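Local coordinates for putative lipoprotein (Bacteroides fragilis, PDB 3NQI) that is of unknown function but is probably a lipoprotein of the bacterial cell envelope, rich in beta strands and crystallised with cadmium ions, at residues 159-165 with 203-209. Residues are numbered along the deposited sequence; the frame is centred on the assembly and turned at random.
With CD (cadmium ion), chain E.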
# COMPACT_ATOMS: atom_id res chain seq x y z
N ILE A 159 -5.61 -2.33 22.03
CA ILE A 159 -5.46 -3.79 21.95
C ILE A 159 -5.64 -4.39 23.32
O ILE A 159 -4.84 -4.16 24.22
CB ILE A 159 -4.12 -4.24 21.36
CG1 ILE A 159 -3.82 -3.49 20.05
CG2 ILE A 159 -4.13 -5.77 21.15
CD1 ILE A 159 -2.36 -3.68 19.56
N LYS A 160 -6.69 -5.18 23.49
CA LYS A 160 -6.93 -5.85 24.75
C LYS A 160 -6.56 -7.34 24.74
O LYS A 160 -6.46 -7.97 23.71
CB LYS A 160 -8.39 -5.65 25.14
CG LYS A 160 -8.64 -4.29 25.86
CD LYS A 160 -8.69 -3.10 24.93
CE LYS A 160 -8.70 -1.72 25.68
NZ LYS A 160 -9.43 -0.63 24.92
N SER A 161 -6.40 -7.88 25.92
CA SER A 161 -6.10 -9.29 26.12
C SER A 161 -7.15 -10.15 25.40
O SER A 161 -8.33 -9.91 25.55
CB SER A 161 -6.11 -9.57 27.60
OG SER A 161 -5.72 -10.88 27.86
N GLY A 162 -6.69 -11.11 24.60
CA GLY A 162 -7.57 -11.96 23.78
C GLY A 162 -8.02 -11.46 22.40
O GLY A 162 -8.49 -12.27 21.59
N ASP A 163 -7.87 -10.16 22.12
CA ASP A 163 -8.33 -9.58 20.86
C ASP A 163 -7.87 -10.42 19.67
O ASP A 163 -6.67 -10.70 19.53
CB ASP A 163 -7.76 -8.18 20.80
CG ASP A 163 -8.33 -7.34 19.71
OD1 ASP A 163 -9.32 -7.69 18.97
OD2 ASP A 163 -7.74 -6.25 19.64
N THR A 164 -8.81 -10.84 18.82
CA THR A 164 -8.50 -11.58 17.59
C THR A 164 -8.48 -10.71 16.29
O THR A 164 -8.30 -11.23 15.20
CB THR A 164 -9.50 -12.73 17.36
OG1 THR A 164 -10.82 -12.19 17.22
CG2 THR A 164 -9.47 -13.72 18.53
N ILE A 165 -8.74 -9.41 16.42
CA ILE A 165 -8.86 -8.50 15.27
C ILE A 165 -7.83 -7.44 15.41
O ILE A 165 -7.75 -6.82 16.45
CB ILE A 165 -10.27 -7.86 15.20
CG1 ILE A 165 -11.33 -8.95 15.01
CG2 ILE A 165 -10.35 -6.83 14.03
CD1 ILE A 165 -12.77 -8.38 14.95
N TYR A 203 0.97 -6.32 18.64
CA TYR A 203 -0.34 -6.89 18.75
C TYR A 203 -0.30 -8.21 19.55
O TYR A 203 -1.14 -8.49 20.43
CB TYR A 203 -0.92 -7.13 17.35
CG TYR A 203 -1.99 -8.17 17.37
CD1 TYR A 203 -3.30 -7.85 17.75
CD2 TYR A 203 -1.68 -9.51 17.12
CE1 TYR A 203 -4.26 -8.85 17.83
CE2 TYR A 203 -2.63 -10.49 17.19
CZ TYR A 203 -3.92 -10.17 17.52
OH TYR A 203 -4.89 -11.18 17.62
N THR A 204 0.68 -9.05 19.24
CA THR A 204 0.90 -10.27 20.00
C THR A 204 1.20 -10.02 21.47
O THR A 204 0.69 -10.73 22.35
CB THR A 204 2.01 -11.17 19.35
OG1 THR A 204 1.46 -11.74 18.16
CG2 THR A 204 2.48 -12.27 20.30
N LEU A 205 2.07 -9.06 21.76
CA LEU A 205 2.42 -8.78 23.14
C LEU A 205 1.23 -8.27 23.95
O LEU A 205 1.09 -8.66 25.10
CB LEU A 205 3.57 -7.80 23.25
CG LEU A 205 4.92 -8.40 22.86
CD1 LEU A 205 5.88 -7.26 22.73
CD2 LEU A 205 5.40 -9.45 23.84
N LYS A 206 0.35 -7.47 23.36
CA LYS A 206 -0.80 -6.89 24.10
C LYS A 206 -1.99 -7.84 24.14
O LYS A 206 -2.69 -7.88 25.12
CB LYS A 206 -1.25 -5.58 23.47
CG LYS A 206 -0.20 -4.51 23.27
CD LYS A 206 0.25 -3.86 24.54
CE LYS A 206 1.00 -2.56 24.18
NZ LYS A 206 1.74 -1.94 25.33
N SER A 207 -2.24 -8.61 23.08
CA SER A 207 -3.36 -9.52 23.04
C SER A 207 -3.09 -10.94 23.60
O SER A 207 -4.04 -11.65 24.00
CB SER A 207 -3.86 -9.66 21.61
OG SER A 207 -2.92 -10.38 20.83
N GLY A 208 -1.82 -11.36 23.59
CA GLY A 208 -1.45 -12.71 23.92
C GLY A 208 -1.73 -13.68 22.79
O GLY A 208 -1.51 -14.87 22.95
N GLN A 209 -2.23 -13.22 21.65
CA GLN A 209 -2.53 -14.11 20.53
C GLN A 209 -1.31 -14.23 19.59
O GLN A 209 -0.64 -13.24 19.35
CB GLN A 209 -3.75 -13.60 19.79
CG GLN A 209 -5.04 -13.51 20.61
CD GLN A 209 -5.85 -14.83 20.60
OE1 GLN A 209 -5.36 -15.86 20.23
NE2 GLN A 209 -7.09 -14.76 20.99
CD CD E . -8.47 -5.19 17.91
O HOH W 1 -6.49 -3.49 17.10
O HOH W 2 -10.87 -4.63 16.91
O HOH W 3 -6.26 -5.60 18.74
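With CG of Tyr-203 anti to the backbone N (chi1 157°), the phenol extends from helix 197-207 to the loop ahead of strand 165-174, where OH donates to Asp-163 O at 2.7 Å, the oxygen lying at the ring's edge. Gln-209 bends at chi2 (-88°), which lays its amide over the same loop. There NE2 gives a nearly straight bond to Gly-162 O (2.9 Å), leaving in its own amide plane but arriving above that of the carbonyl. The third bond runs the other way, Gly-162 N meeting Ser-207 O at 2.8 Å on a lone pair. All three grip the type II turn from Lys-160 to Asp-163. Ile-159 places CG2 3.7 Å from Lys-206 CB, the two side chains crossing at about a right angle, and the same methyl approaches Tyr-203 CD1 obliquely. Ser-207 OG lies above one face of that ring, displaced toward the rim; it donates to Tyr-203 O, and accepts from Gln-209 N in an ST turn. Asp-163, modelled in two conformers, shares its carboxylate: OD1 takes the N-H of Ile-165 in an Asx turn, while OD2 binds cadmium at 2.2 Å, joined by Ile-165 O. Tyr-203 thus probably helps to position the backbone of Asp-163 from the second shell, and the three bonds across the contact all join uncharged groups.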